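Side-chain contacts in phosphatidylinositol-specific phospholipase C (Listeria monocytogenes, PDB 2PLC), which belongs to the phosphatidylinositol-specific phospholipase C family, whose X domain is assigned to the TIM-barrel clan: residues Ser218-Ser221 / Thr225-Gln228; Lys192-Glu197 / Ala231-Lys236. One frame throughout, in Å; residues are numbered along the deposited sequence.

Contact 1. Residues Ser218-Ser221 / Thr225-Gln228; sequences SATS and TPRQ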
loop_
_atom_site.group_PDB
_atom_site.type_symbol
_atom_site.label_atom_id
_atom_site.label_comp_id
_atom_site.label_asym_id
_atom_site.label_seq_id
_atom_site.Cartn_x
_atom_site.Cartn_y
_atom_site.Cartn_z
ATOM N N SER A 218 -7.243 2.791 8.628
ATOM C CA SER A 218 -6.514 2.670 9.890
ATOM C C SER A 218 -6.412 3.926 10.765
ATOM O O SER A 218 -6.446 5.053 10.270
ATOM C CB SER A 218 -5.108 2.141 9.605
ATOM O OG SER A 218 -4.481 2.904 8.585
ATOM N N ALA A 219 -6.241 3.708 12.066
ATOM C CA ALA A 219 -6.112 4.788 13.041
ATOM C C ALA A 219 -5.617 4.245 14.387
ATOM O O ALA A 219 -5.646 3.037 14.624
ATOM C CB ALA A 219 -7.440 5.489 13.219
ATOM N N THR A 220 -5.142 5.142 15.252
ATOM C CA THR A 220 -4.659 4.771 16.585
ATOM C C THR A 220 -5.163 5.812 17.555
ATOM O O THR A 220 -5.479 6.933 17.162
ATOM C CB THR A 220 -3.129 4.818 16.732
ATOM O OG1 THR A 220 -2.498 4.723 15.452
ATOM C CG2 THR A 220 -2.665 3.677 17.609
ATOM N N SER A 221 -5.158 5.450 18.832
ATOM C CA SER A 221 -5.602 6.325 19.903
ATOM C C SER A 221 -4.994 5.797 21.194
ATOM O O SER A 221 -4.579 4.631 21.262
ATOM C CB SER A 221 -7.129 6.303 19.994
ATOM O OG SER A 221 -7.586 7.024 21.118
ATOM N N THR A 225 -7.153 0.929 20.355
ATOM C CA THR A 225 -6.083 0.275 19.609
ATOM C C THR A 225 -6.417 0.059 18.134
ATOM O O THR A 225 -7.581 0.131 17.742
ATOM C CB THR A 225 -5.747 -1.109 20.218
ATOM O OG1 THR A 225 -6.854 -2.005 20.033
ATOM C CG2 THR A 225 -5.439 -0.979 21.696
ATOM N N PRO A 226 -5.390 -0.203 17.295
ATOM C CA PRO A 226 -5.629 -0.434 15.867
ATOM C C PRO A 226 -6.645 -1.560 15.671
ATOM O O PRO A 226 -7.499 -1.483 14.793
ATOM C CB PRO A 226 -4.246 -0.836 15.354
ATOM C CG PRO A 226 -3.331 -0.002 16.208
ATOM C CD PRO A 226 -3.940 -0.160 17.584
ATOM N N ARG A 227 -6.568 -2.581 16.522
ATOM C CA ARG A 227 -7.472 -3.724 16.452
ATOM C C ARG A 227 -8.923 -3.303 16.703
ATOM O O ARG A 227 -9.835 -3.785 16.038
ATOM C CB ARG A 227 -7.045 -4.796 17.460
ATOM C CG ARG A 227 -8.028 -5.942 17.629
ATOM C CD ARG A 227 -7.804 -7.050 16.625
ATOM N NE ARG A 227 -6.631 -7.858 16.954
ATOM C CZ ARG A 227 -6.381 -9.061 16.438
ATOM N NH1 ARG A 227 -7.226 -9.606 15.564
ATOM N NH2 ARG A 227 -5.277 -9.716 16.782
ATOM N N GLN A 228 -9.126 -2.395 17.653
ATOM C CA GLN A 228 -10.467 -1.914 17.973
ATOM C C GLN A 228 -11.066 -1.079 16.842
ATOM O O GLN A 228 -12.221 -1.282 16.469
ATOM C CB GLN A 228 -10.458 -1.118 19.270
ATOM C CG GLN A 228 -10.184 -1.974 20.490
ATOM C CD GLN A 228 -10.080 -1.149 21.748
ATOM O OE1 GLN A 228 -9.152 -0.358 21.909
ATOM N NE2 GLN A 228 -11.045 -1.315 22.644
HETATM O O HOH W 1 -7.205 0.406 12.660
#
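Thr220 lays its methyl CG2 against the ring of Pro226, 4.0 Å from CG, where a beta-to-alpha loop of this TIM-barrel-clan protein turns into the helix that follows strand 212-216. CD of the same proline is equally near CG2, so the methyl meets the CG-CD side of the ring, and the two side chains cross obliquely. In Thr220 a chi1 of -22° leaves OG1 nearly eclipsing the backbone N, and CG2 is the branch that meets the proline. The backbone adds a second touch, Ala219 O lying 3.7 Å from Pro226 CA. No direct hydrogen bond joins the two segments. The polar link is a water that donates to Pro226 O and accepts a weak bond from Ala219 N, bridging the loop and the first turn of the helix.

On the helix side, Thr225 is the N-cap and makes a capping box with Gln228, three residues on at the N3 position, with Pro226 and Arg227 between them. Thr225 OG1 lies between the backbone N and the carbonyl carbon (chi1 67°), from where it accepts a weak bond of 3.3 Å from Gln228 N. The return bond is shorter and straighter: Thr225 N donates to Gln228 OE1 over 2.8 Å, with an angle of 168° at the hydrogen. This N-H meets OE1 in the carbonyl plane, on a lone pair, which would favour the observed turn of the amide. Backbone bonds tie Thr220 to Tyr186 and Gly188, between strand 180-183 and helix 191-207, while Asp258 touches the proline. A weak hydrogen bond also runs from Thr225 OG1 to Gln228 OE1, at 3.4 Å.

Contact 2. Residues Lys192-Glu197 / Ala231-Lys236; sequences KTKFKE and AALNNK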
loop_
_atom_site.group_PDB
_atom_site.type_symbol
_atom_site.label_atom_id
_atom_site.label_comp_id
_atom_site.label_asym_id
_atom_site.label_seq_id
_atom_site.Cartn_x
_atom_site.Cartn_y
_atom_site.Cartn_z
ATOM N N LYS A 192 -17.083 7.859 14.071
ATOM C CA LYS A 192 -18.024 8.580 13.205
ATOM C C LYS A 192 -17.295 9.526 12.249
ATOM O O LYS A 192 -17.530 9.502 11.042
ATOM C CB LYS A 192 -19.046 9.364 14.049
ATOM C CG LYS A 192 -20.484 8.795 14.040
ATOM C CD LYS A 192 -21.330 9.293 12.836
ATOM C CE LYS A 192 -22.741 8.640 12.765
ATOM N NZ LYS A 192 -23.514 8.924 11.502
ATOM N N THR A 193 -16.379 10.325 12.784
ATOM C CA THR A 193 -15.619 11.263 11.966
ATOM C C THR A 193 -14.722 10.539 10.965
ATOM O O THR A 193 -14.690 10.894 9.789
ATOM C CB THR A 193 -14.758 12.197 12.843
ATOM O OG1 THR A 193 -15.619 12.978 13.682
ATOM C CG2 THR A 193 -13.914 13.129 11.982
ATOM N N LYS A 194 -14.004 9.525 11.436
ATOM C CA LYS A 194 -13.107 8.754 10.580
ATOM C C LYS A 194 -13.874 8.107 9.425
ATOM O O LYS A 194 -13.387 8.064 8.291
ATOM C CB LYS A 194 -12.383 7.685 11.401
ATOM C CG LYS A 194 -11.385 6.841 10.618
ATOM C CD LYS A 194 -10.194 7.653 10.105
ATOM C CE LYS A 194 -9.188 6.739 9.394
ATOM N NZ LYS A 194 -7.977 7.453 8.894
ATOM N N PHE A 195 -15.082 7.625 9.710
ATOM C CA PHE A 195 -15.889 6.993 8.677
ATOM C C PHE A 195 -16.287 8.026 7.617
ATOM O O PHE A 195 -16.244 7.740 6.417
ATOM C CB PHE A 195 -17.130 6.332 9.284
ATOM C CG PHE A 195 -17.913 5.516 8.301
ATOM C CD1 PHE A 195 -17.299 4.496 7.585
ATOM C CD2 PHE A 195 -19.255 5.787 8.062
ATOM C CE1 PHE A 195 -18.011 3.756 6.641
ATOM C CE2 PHE A 195 -19.974 5.050 7.115
ATOM C CZ PHE A 195 -19.347 4.032 6.404
ATOM N N LYS A 196 -16.650 9.229 8.063
ATOM C CA LYS A 196 -17.035 10.301 7.151
ATOM C C LYS A 196 -15.895 10.616 6.187
ATOM O O LYS A 196 -16.106 10.692 4.975
ATOM C CB LYS A 196 -17.451 11.552 7.936
ATOM C CG LYS A 196 -18.957 11.630 8.214
ATOM C CD LYS A 196 -19.321 12.654 9.294
ATOM C CE LYS A 196 -18.809 14.063 8.979
ATOM N NZ LYS A 196 -19.474 14.702 7.799
ATOM N N GLU A 197 -14.681 10.737 6.728
ATOM C CA GLU A 197 -13.496 11.032 5.926
ATOM C C GLU A 197 -13.196 9.921 4.931
ATOM O O GLU A 197 -12.716 10.178 3.825
ATOM C CB GLU A 197 -12.288 11.255 6.831
ATOM C CG GLU A 197 -12.449 12.445 7.753
ATOM C CD GLU A 197 -11.322 12.560 8.748
ATOM O OE1 GLU A 197 -10.908 11.521 9.304
ATOM O OE2 GLU A 197 -10.853 13.692 8.985
ATOM N N ALA A 231 -12.090 -3.302 13.895
ATOM C CA ALA A 231 -13.283 -4.081 14.211
ATOM C C ALA A 231 -14.549 -3.246 14.012
ATOM O O ALA A 231 -15.598 -3.771 13.643
ATOM C CB ALA A 231 -13.207 -4.595 15.630
ATOM N N ALA A 232 -14.442 -1.941 14.237
ATOM C CA ALA A 232 -15.584 -1.051 14.063
ATOM C C ALA A 232 -15.752 -0.592 12.621
ATOM O O ALA A 232 -16.855 -0.638 12.080
ATOM C CB ALA A 232 -15.441 0.166 14.967
ATOM N N LEU A 233 -14.632 -0.233 11.991
ATOM C CA LEU A 233 -14.606 0.308 10.638
ATOM C C LEU A 233 -14.617 -0.568 9.390
ATOM O O LEU A 233 -15.319 -0.242 8.427
ATOM C CB LEU A 233 -13.457 1.306 10.524
ATOM C CG LEU A 233 -13.643 2.574 11.351
ATOM C CD1 LEU A 233 -12.325 3.288 11.558
ATOM C CD2 LEU A 233 -14.654 3.464 10.669
ATOM N N ASN A 234 -13.827 -1.638 9.369
ATOM C CA ASN A 234 -13.753 -2.499 8.186
ATOM C C ASN A 234 -15.102 -2.966 7.660
ATOM O O ASN A 234 -15.335 -2.955 6.454
ATOM C CB ASN A 234 -12.838 -3.701 8.432
ATOM C CG ASN A 234 -11.379 -3.309 8.569
ATOM O OD1 ASN A 234 -11.013 -2.150 8.384
ATOM N ND2 ASN A 234 -10.535 -4.282 8.893
ATOM N N ASN A 235 -15.997 -3.347 8.565
ATOM C CA ASN A 235 -17.329 -3.807 8.184
ATOM C C ASN A 235 -18.182 -2.680 7.606
ATOM O O ASN A 235 -18.906 -2.873 6.626
ATOM C CB ASN A 235 -18.036 -4.427 9.385
ATOM C CG ASN A 235 -18.280 -5.901 9.202
ATOM O OD1 ASN A 235 -19.413 -6.324 8.966
ATOM N ND2 ASN A 235 -17.214 -6.697 9.279
ATOM N N LYS A 236 -18.095 -1.504 8.225
ATOM C CA LYS A 236 -18.850 -0.348 7.771
ATOM C C LYS A 236 -18.404 0.017 6.366
ATOM O O LYS A 236 -19.232 0.289 5.498
ATOM C CB LYS A 236 -18.650 0.830 8.721
ATOM C CG LYS A 236 -19.289 0.619 10.074
ATOM C CD LYS A 236 -18.939 1.734 11.059
ATOM C CE LYS A 236 -19.538 3.061 10.650
ATOM N NZ LYS A 236 -21.019 2.969 10.529
#
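Phe195 presents one face of its ring to the end of Lys236, whose CE stands 3.7 Å above the ring plane, displaced toward the rim. From CE to the ring centroid the distance is 3.8 Å, 15° off the normal, which meets the geometry of a CH-pi contact. The ammonium lies farther out: Lys236 NZ is 4.4 Å from the centroid of the Phe195 ring and 22° off the normal, a cation-pi interaction over that face. Bends at chi3 and chi4 fold the lysine tail back over the ring, while its base meets another part of the same ring, Lys236 CB lying 3.6 Å from Phe195 CE1.

Deeper in the interface, Leu233 divides its two methyls between neighbouring residues of helix 191-207. Its CD2 lies 4.0 Å from Phe195 CB, and its CD1 is 3.8 Å from Lys194 CG, where the two side chains cross at about a right angle. Leu233 also touches Ile217. Lys194 contributes only aliphatic carbon here: its chain bends at chi2 and carries NZ away from the interface.

The segment axes approach to 10.7 Å and cross at -33°, a packing of two roughly parallel helices from successive beta-alpha units. The two lysines serve differently: the ammonium of Lys194, a buried residue, is held by the backbone oxygens of Asp185 and His216, whereas that of Lys236 rests over an aromatic face, whose pi electrons would favour its positive charge.

Both contacts draw on helix 226-246: contact 1 involves its N-terminal start, and contact 2 joins the next turns to helix 191-207. Their centres are about 11 Å apart, and in sequence contact 1 is nested within the loop that contact 2 closes. A direct connection runs through Lys194, whose NZ makes a weak hydrogen bond of 3.2 Å to Ser218 O; the residue that packs on Leu233 thus also reaches the loop of contact 1. Asp258 gives a second connection, touching Pro226 and accepting through its backbone O from Asn234 ND2. The contact centres lie about 18 and 19 Å from the chain centre, on the same side of it.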